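Local coordinates for Pex protein (PDB 2DQL) that is associated with the cyanobacterial circadian clock and, as a PadR-like winged-helix protein, probably binds DNA as a transcriptional regulator, at residues Q96-A99 and E100-A103; R104-Q107 and N108-V112; Y17-Q20 and E21-I24. One frame throughout, in Å; residues are numbered along the deposited sequence.

Interaction 1: residues Q96-A99 and E100-A103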
loop_
_atom_site.group_PDB
_atom_site.type_symbol
_atom_site.label_atom_id
_atom_site.label_comp_id
_atom_site.label_asym_id
_atom_site.label_seq_id
_atom_site.Cartn_x
_atom_site.Cartn_y
_atom_site.Cartn_z
ATOM N N GLN A 96 3.643 26.419 -13.068
ATOM C CA GLN A 96 2.201 26.581 -12.949
ATOM C C GLN A 96 1.412 25.569 -13.783
ATOM O O GLN A 96 0.613 24.801 -13.247
ATOM C CB GLN A 96 1.806 27.998 -13.368
ATOM C CG GLN A 96 0.438 28.448 -12.884
ATOM C CD GLN A 96 0.521 29.277 -11.614
ATOM O OE1 GLN A 96 0.891 28.779 -10.550
ATOM N NE2 GLN A 96 0.187 30.558 -11.725
ATOM N N HIS A 97 1.639 25.572 -15.093
ATOM C CA HIS A 97 0.925 24.677 -15.997
ATOM C C HIS A 97 1.144 23.196 -15.697
ATOM O O HIS A 97 0.186 22.426 -15.643
ATOM C CB HIS A 97 1.316 24.964 -17.451
ATOM C CG HIS A 97 0.532 24.172 -18.451
ATOM N ND1 HIS A 97 -0.818 24.366 -18.662
ATOM C CD2 HIS A 97 0.899 23.164 -19.277
ATOM C CE1 HIS A 97 -1.247 23.511 -19.574
ATOM N NE2 HIS A 97 -0.224 22.769 -19.964
ATOM N N GLN A 98 2.397 22.798 -15.504
ATOM C CA GLN A 98 2.695 21.398 -15.215
ATOM C C GLN A 98 2.084 20.966 -13.886
ATOM O O GLN A 98 1.558 19.859 -13.767
ATOM C CB GLN A 98 4.205 21.159 -15.178
ATOM C CG GLN A 98 4.574 19.728 -14.807
ATOM C CD GLN A 98 4.164 18.722 -15.867
ATOM O OE1 GLN A 98 4.823 18.592 -16.902
ATOM N NE2 GLN A 98 3.068 18.013 -15.622
ATOM N N ALA A 99 2.155 21.835 -12.884
ATOM C CA ALA A 99 1.593 21.500 -11.583
ATOM C C ALA A 99 0.083 21.307 -11.699
ATOM O O ALA A 99 -0.497 20.460 -11.021
ATOM C CB ALA A 99 1.913 22.594 -10.566
ATOM N N GLU A 100 -0.556 22.083 -12.570
ATOM C CA GLU A 100 -1.997 21.958 -12.744
ATOM C C GLU A 100 -2.332 20.627 -13.413
ATOM O O GLU A 100 -3.343 20.004 -13.084
ATOM C CB GLU A 100 -2.533 23.149 -13.548
ATOM C CG GLU A 100 -2.319 24.465 -12.800
ATOM C CD GLU A 100 -2.638 25.711 -13.606
ATOM O OE1 GLU A 100 -2.365 25.732 -14.826
ATOM O OE2 GLU A 100 -3.140 26.685 -13.004
ATOM N N ASP A 101 -1.480 20.184 -14.336
ATOM C CA ASP A 101 -1.713 18.907 -15.010
ATOM C C ASP A 101 -1.595 17.768 -13.999
ATOM O O ASP A 101 -2.404 16.834 -13.993
ATOM C CB ASP A 101 -0.704 18.680 -16.145
ATOM C CG ASP A 101 -0.916 19.622 -17.321
ATOM O OD1 ASP A 101 -2.080 19.954 -17.629
ATOM O OD2 ASP A 101 0.087 20.021 -17.951
ATOM N N LEU A 102 -0.583 17.848 -13.139
ATOM C CA LEU A 102 -0.379 16.820 -12.126
ATOM C C LEU A 102 -1.479 16.875 -11.075
ATOM O O LEU A 102 -1.904 15.844 -10.550
ATOM C CB LEU A 102 0.997 16.992 -11.474
ATOM C CG LEU A 102 2.173 16.765 -12.430
ATOM C CD1 LEU A 102 3.477 17.010 -11.712
ATOM C CD2 LEU A 102 2.123 15.336 -12.965
ATOM N N ALA A 103 -1.946 18.080 -10.769
ATOM C CA ALA A 103 -3.007 18.242 -9.785
ATOM C C ALA A 103 -4.276 17.553 -10.284
ATOM O O ALA A 103 -5.028 16.971 -9.501
ATOM C CB ALA A 103 -3.272 19.725 -9.539
HETATM O O HOH W 1 -3.514 24.485 -16.881
HETATM O O HOH W 2 2.556 18.216 -19.279
#

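Interaction 2: residues R104-Q107 and N108-V112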
loop_
_atom_site.group_PDB
_atom_site.type_symbol
_atom_site.label_atom_id
_atom_site.label_comp_id
_atom_site.label_asym_id
_atom_site.label_seq_id
_atom_site.Cartn_x
_atom_site.Cartn_y
_atom_site.Cartn_z
ATOM N N ARG A 104 -4.510 17.621 -11.591
ATOM C CA ARG A 104 -5.685 16.991 -12.178
ATOM C C ARG A 104 -5.620 15.479 -11.986
ATOM O O ARG A 104 -6.646 14.831 -11.795
ATOM C CB ARG A 104 -5.797 17.332 -13.668
ATOM C CG ARG A 104 -6.442 18.690 -13.946
ATOM C CD ARG A 104 -6.715 18.887 -15.439
ATOM N NE ARG A 104 -5.572 19.444 -16.160
ATOM C CZ ARG A 104 -5.215 20.724 -16.117
ATOM N NH1 ARG A 104 -5.910 21.588 -15.387
ATOM N NH2 ARG A 104 -4.162 21.145 -16.805
ATOM N N LEU A 105 -4.415 14.920 -12.029
ATOM C CA LEU A 105 -4.256 13.481 -11.827
ATOM C C LEU A 105 -4.709 13.119 -10.414
ATOM O O LEU A 105 -5.337 12.082 -10.199
ATOM C CB LEU A 105 -2.797 13.062 -12.042
ATOM C CG LEU A 105 -2.246 13.258 -13.458
ATOM C CD1 LEU A 105 -0.803 12.759 -13.533
ATOM C CD2 LEU A 105 -3.129 12.504 -14.458
ATOM N N TRP A 106 -4.394 13.981 -9.454
ATOM C CA TRP A 106 -4.793 13.753 -8.071
ATOM C C TRP A 106 -6.311 13.817 -7.949
ATOM O O TRP A 106 -6.935 12.921 -7.384
ATOM C CB TRP A 106 -4.158 14.799 -7.146
ATOM C CG TRP A 106 -4.868 14.939 -5.827
ATOM C CD1 TRP A 106 -5.631 15.995 -5.414
ATOM C CD2 TRP A 106 -4.921 13.969 -4.773
ATOM N NE1 TRP A 106 -6.158 15.743 -4.168
ATOM C CE2 TRP A 106 -5.738 14.505 -3.753
ATOM C CE3 TRP A 106 -4.358 12.697 -4.595
ATOM C CZ2 TRP A 106 -6.008 13.813 -2.567
ATOM C CZ3 TRP A 106 -4.625 12.009 -3.416
ATOM C CH2 TRP A 106 -5.444 12.570 -2.417
ATOM N N GLN A 107 -6.905 14.877 -8.486
ATOM C CA GLN A 107 -8.351 15.041 -8.410
ATOM C C GLN A 107 -9.100 13.850 -9.013
ATOM O O GLN A 107 -10.080 13.376 -8.443
ATOM C CB GLN A 107 -8.769 16.341 -9.097
ATOM C CG GLN A 107 -8.110 17.571 -8.487
ATOM C CD GLN A 107 -8.613 18.865 -9.087
ATOM O OE1 GLN A 107 -9.781 19.229 -8.920
ATOM N NE2 GLN A 107 -7.736 19.569 -9.796
ATOM N N ASN A 108 -8.637 13.364 -10.159
ATOM C CA ASN A 108 -9.281 12.218 -10.798
ATOM C C ASN A 108 -9.065 10.961 -9.958
ATOM O O ASN A 108 -9.971 10.146 -9.791
ATOM C CB ASN A 108 -8.713 11.997 -12.204
ATOM C CG ASN A 108 -9.165 13.056 -13.191
ATOM O OD1 ASN A 108 -10.360 13.247 -13.408
ATOM N ND2 ASN A 108 -8.210 13.749 -13.800
ATOM N N TYR A 109 -7.853 10.818 -9.432
ATOM C CA TYR A 109 -7.482 9.675 -8.607
ATOM C C TYR A 109 -8.369 9.566 -7.370
ATOM O O TYR A 109 -8.858 8.484 -7.030
ATOM C CB TYR A 109 -6.024 9.819 -8.168
ATOM C CG TYR A 109 -5.545 8.766 -7.196
ATOM C CD1 TYR A 109 -5.090 7.526 -7.645
ATOM C CD2 TYR A 109 -5.524 9.019 -5.825
ATOM C CE1 TYR A 109 -4.617 6.566 -6.751
ATOM C CE2 TYR A 109 -5.055 8.065 -4.923
ATOM C CZ TYR A 109 -4.601 6.845 -5.394
ATOM O OH TYR A 109 -4.101 5.920 -4.506
ATOM N N ILE A 110 -8.567 10.698 -6.704
ATOM C CA ILE A 110 -9.366 10.760 -5.488
ATOM C C ILE A 110 -10.866 10.712 -5.777
ATOM O O ILE A 110 -11.654 10.298 -4.926
ATOM C CB ILE A 110 -9.039 12.046 -4.692
ATOM C CG1 ILE A 110 -9.601 11.943 -3.277
ATOM C CG2 ILE A 110 -9.614 13.261 -5.396
ATOM C CD1 ILE A 110 -8.924 10.888 -2.442
ATOM N N TYR A 111 -11.255 11.138 -6.974
ATOM C CA TYR A 111 -12.661 11.135 -7.364
ATOM C C TYR A 111 -13.156 9.703 -7.537
ATOM O O TYR A 111 -14.155 9.302 -6.940
ATOM C CB TYR A 111 -12.845 11.899 -8.679
ATOM C CG TYR A 111 -14.268 11.905 -9.195
ATOM C CD1 TYR A 111 -15.255 12.671 -8.574
ATOM C CD2 TYR A 111 -14.632 11.129 -10.296
ATOM C CE1 TYR A 111 -16.573 12.664 -9.036
ATOM C CE2 TYR A 111 -15.945 11.114 -10.765
ATOM C CZ TYR A 111 -16.907 11.883 -10.132
ATOM O OH TYR A 111 -18.206 11.870 -10.595
ATOM N N VAL A 112 -12.441 8.937 -8.354
ATOM C CA VAL A 112 -12.789 7.548 -8.636
ATOM C C VAL A 112 -12.718 6.648 -7.403
ATOM O O VAL A 112 -13.520 5.724 -7.256
ATOM C CB VAL A 112 -11.861 6.959 -9.724
ATOM C CG1 VAL A 112 -12.277 5.532 -10.054
ATOM C CG2 VAL A 112 -11.904 7.829 -10.972
#

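Interaction 3: residues Y17-Q20 and E21-I24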
loop_
_atom_site.group_PDB
_atom_site.type_symbol
_atom_site.label_atom_id
_atom_site.label_comp_id
_atom_site.label_asym_id
_atom_site.label_seq_id
_atom_site.Cartn_x
_atom_site.Cartn_y
_atom_site.Cartn_z
ATOM N N TYR A 17 -2.494 4.935 2.616
ATOM C CA TYR A 17 -1.356 5.846 2.708
ATOM C C TYR A 17 -0.876 6.108 1.290
ATOM O O TYR A 17 -0.614 5.176 0.535
ATOM C CB TYR A 17 -0.217 5.240 3.533
ATOM C CG TYR A 17 -0.353 5.486 5.013
ATOM C CD1 TYR A 17 -1.314 4.813 5.768
ATOM C CD2 TYR A 17 0.447 6.431 5.654
ATOM C CE1 TYR A 17 -1.475 5.078 7.127
ATOM C CE2 TYR A 17 0.293 6.704 7.008
ATOM C CZ TYR A 17 -0.670 6.026 7.737
ATOM O OH TYR A 17 -0.837 6.314 9.072
ATOM N N LEU A 18 -0.764 7.379 0.925
ATOM C CA LEU A 18 -0.334 7.734 -0.418
ATOM C C LEU A 18 1.087 7.280 -0.720
ATOM O O LEU A 18 1.950 7.286 0.159
ATOM C CB LEU A 18 -0.408 9.256 -0.615
ATOM C CG LEU A 18 -1.726 9.973 -0.305
ATOM C CD1 LEU A 18 -1.595 11.441 -0.707
ATOM C CD2 LEU A 18 -2.879 9.318 -1.065
ATOM N N CYS A 19 1.326 6.877 -1.963
ATOM C CA CYS A 19 2.667 6.492 -2.377
ATOM C C CYS A 19 3.246 7.798 -2.914
ATOM O O CYS A 19 2.512 8.777 -3.069
ATOM C CB CYS A 19 2.633 5.425 -3.473
ATOM S SG CYS A 19 1.788 5.905 -4.991
ATOM N N GLN A 20 4.541 7.812 -3.201
ATOM C CA GLN A 20 5.205 9.023 -3.677
ATOM C C GLN A 20 4.577 9.687 -4.899
ATOM O O GLN A 20 4.357 10.902 -4.905
ATOM C CB GLN A 20 6.683 8.736 -3.966
ATOM C CG GLN A 20 7.520 9.993 -4.171
ATOM C CD GLN A 20 8.980 9.683 -4.438
ATOM O OE1 GLN A 20 9.587 8.865 -3.745
ATOM N NE2 GLN A 20 9.554 10.337 -5.444
ATOM N N GLU A 21 4.286 8.903 -5.931
ATOM C CA GLU A 21 3.704 9.452 -7.146
ATOM C C GLU A 21 2.409 10.210 -6.889
ATOM O O GLU A 21 2.201 11.297 -7.432
ATOM C CB GLU A 21 3.466 8.335 -8.169
ATOM C CG GLU A 21 4.744 7.647 -8.638
ATOM C CD GLU A 21 5.132 6.435 -7.797
ATOM O OE1 GLU A 21 4.861 6.413 -6.577
ATOM O OE2 GLU A 21 5.734 5.502 -8.368
ATOM N N VAL A 22 1.542 9.642 -6.058
ATOM C CA VAL A 22 0.268 10.274 -5.742
ATOM C C VAL A 22 0.473 11.478 -4.819
ATOM O O VAL A 22 -0.141 12.522 -5.008
ATOM C CB VAL A 22 -0.699 9.274 -5.073
ATOM C CG1 VAL A 22 -2.005 9.975 -4.706
ATOM C CG2 VAL A 22 -0.972 8.105 -6.026
ATOM N N ALA A 23 1.348 11.335 -3.829
ATOM C CA ALA A 23 1.614 12.430 -2.893
ATOM C C ALA A 23 2.142 13.668 -3.616
ATOM O O ALA A 23 1.808 14.796 -3.250
ATOM C CB ALA A 23 2.609 11.979 -1.836
ATOM N N ILE A 24 2.971 13.458 -4.634
ATOM C CA ILE A 24 3.524 14.575 -5.394
ATOM C C ILE A 24 2.389 15.380 -6.031
ATOM O O ILE A 24 2.382 16.610 -5.975
ATOM C CB ILE A 24 4.480 14.071 -6.496
ATOM C CG1 ILE A 24 5.771 13.539 -5.862
ATOM C CG2 ILE A 24 4.772 15.184 -7.497
ATOM C CD1 ILE A 24 6.679 12.805 -6.855
#

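Interaction 1: residues Q96-A99 and E100-A103
Glu100 reaches back one turn to Gln96: its backbone N donates to Gln96 O at 3.0 Å, and its CG lies against that same oxygen. With CG anti to its own carbonyl carbon (chi1 -63°) and the chain extended beyond it, the carboxylate runs back along the helix beside Gln96, where Glu100 OE2 comes up to Gln96 CG at 4.0 Å. A water hands Glu100 on to His97, donating a hydrogen bond to Glu100 OE1 at 2.7 Å and accepting a weak bond from His97 ND1.

Asp101 N bonds to His97 O at 3.1 Å. The Asp101 carboxylate stands over one face of the His97 imidazole, offset toward the rim, with the two planes nearly perpendicular; Asp101 OD2 is 3.4 Å from His97 NE2, but the angle is too poor for a hydrogen bond. The firm partner of Asp101 OD1 is Arg104, in a salt bridge one turn on. All this belongs to helix 96-112, which follows the two-stranded wing of the PadR-like winged-helix fold and packs against helix 20-31.

Leu102 N donates to Gln98 O at 3.0 Å, and Leu102 CG sits 3.5 Å from Gln98 NE2, an amide nitrogen hydrogen-bonded to Tyr7 of the second subunit. Buried Ala103 donates its N to Ala99 O at 2.8 Å, and both alanines face Leu32.

Interaction 2: residues R104-Q107 and N108-V112
Four backbone bonds tie residues 104-107 to 108-112 in continuous alpha-helix: Asn108 N to Arg104 O, Tyr109 N to Leu105 O, Ile110 N to Trp106 O and Tyr111 N to Gln107 O. The Ile110 N to Trp106 O bond is 2.8 Å long. Arg104 O also has Asn108 ND2 at 2.8 Å.

Trp106 carries the side-chain contact. With its CG swung away from the backbone N (chi1 160°), the indole extends alongside the next turn, where Ile110 CB makes a CH-pi contact over the face of the six-membered ring, 4.2 Å from its centroid and 14° off the normal. Ile110 CD1 touches CH2 of the same Trp106 ring at 3.9 Å. The phenol of Tyr109 approaches obliquely, its CD2 3.9 Å from Trp106 CZ3. This is the C-terminal helix that follows the winged-helix core of this PadR-like protein, and the indole anchors it to helix 20-31, where it meets the rings of Tyr26 and Tyr29. An alanine at Trp106 is likely to open a gap beneath Ile110, remove the indole carbon that Tyr109 CD2 rests on and break the packing on helix 20-31. On another side of the helix, Leu105 packs against Phe10 of the second subunit.

Interaction 3: residues Y17-Q20 and E21-I24
Cys19 O accepts the backbone N of Ala23 at 2.9 Å, a straight bond with an N-H...O angle of 165°. Next to it Gln20 O takes Ile24 N, also at 2.9 Å, and these two bonds close the first turn of helix 20-31, with Cys19 at the N-cap.

The sulfur of Cys19 lies between its own backbone N and carbonyl carbon (chi1 60°), which turns it back over the starting turn. There it meets Val22 CG2 at 3.7 Å, and the carboxylate of Glu21 comes up beside it, OE1 3.5 Å from Cys19 SG. Glu21 gets there because its chain bends at chi2 (91°), folding the acid back toward the helix start.

Leu18, just before the N-cap, packs on the first turn. Its CD2 touches Val22 CG1 at 3.8 Å, the two side chains crossing at about a right angle, while its CD1 lies 4.0 Å from Ala23 CA. Gln20 stretches out in an extended chain and brings its CG to 4.0 Å from Ile24 CD1, the two side chains crossing at a slant.

The short strand 16-17 leads through Leu18 and Cys19 into this helix, and Leu18 is tied by backbone hydrogen bonds to Arg53 of the parallel strand 52-53. Ile24 and Ala23 face helix 56-68, whereas Leu18 and Val22 face Trp106 on helix 96-112; from the second subunit Phe9 covers Cys19 and Val22, and Met1 lies on Gln20 and Glu21. Chemically, the turn is apolar where Leu18, Val22, Ala23 and Ile24 enter the core, with the polar Gln20 and the carboxylate of Glu21 at the helix start, and that negative carboxylate, lying near the N-terminal end of the helix, is probably favoured by the helix dipole.

Interaction 3 comes first along the chain, at the start of helix 20-31; interactions 1 and 2 follow one another on helix 96-112, their centres about 13 Å apart. Interaction 3 lies about 12 Å from interaction 2, centre to centre, and the two touch: Val22 CG1 is 3.6 Å from both Trp106 CZ3 and Tyr109 CE2. Interaction 1 is farther from it, about 16 Å between centres, and does not touch it. Helix 96-112 thus lies against helix 20-31, joining the C-terminal end of the chain to the core of the winged-helix domain. All three contacts also meet the second subunit, whose N-terminal residues pack on both helices in the dimer.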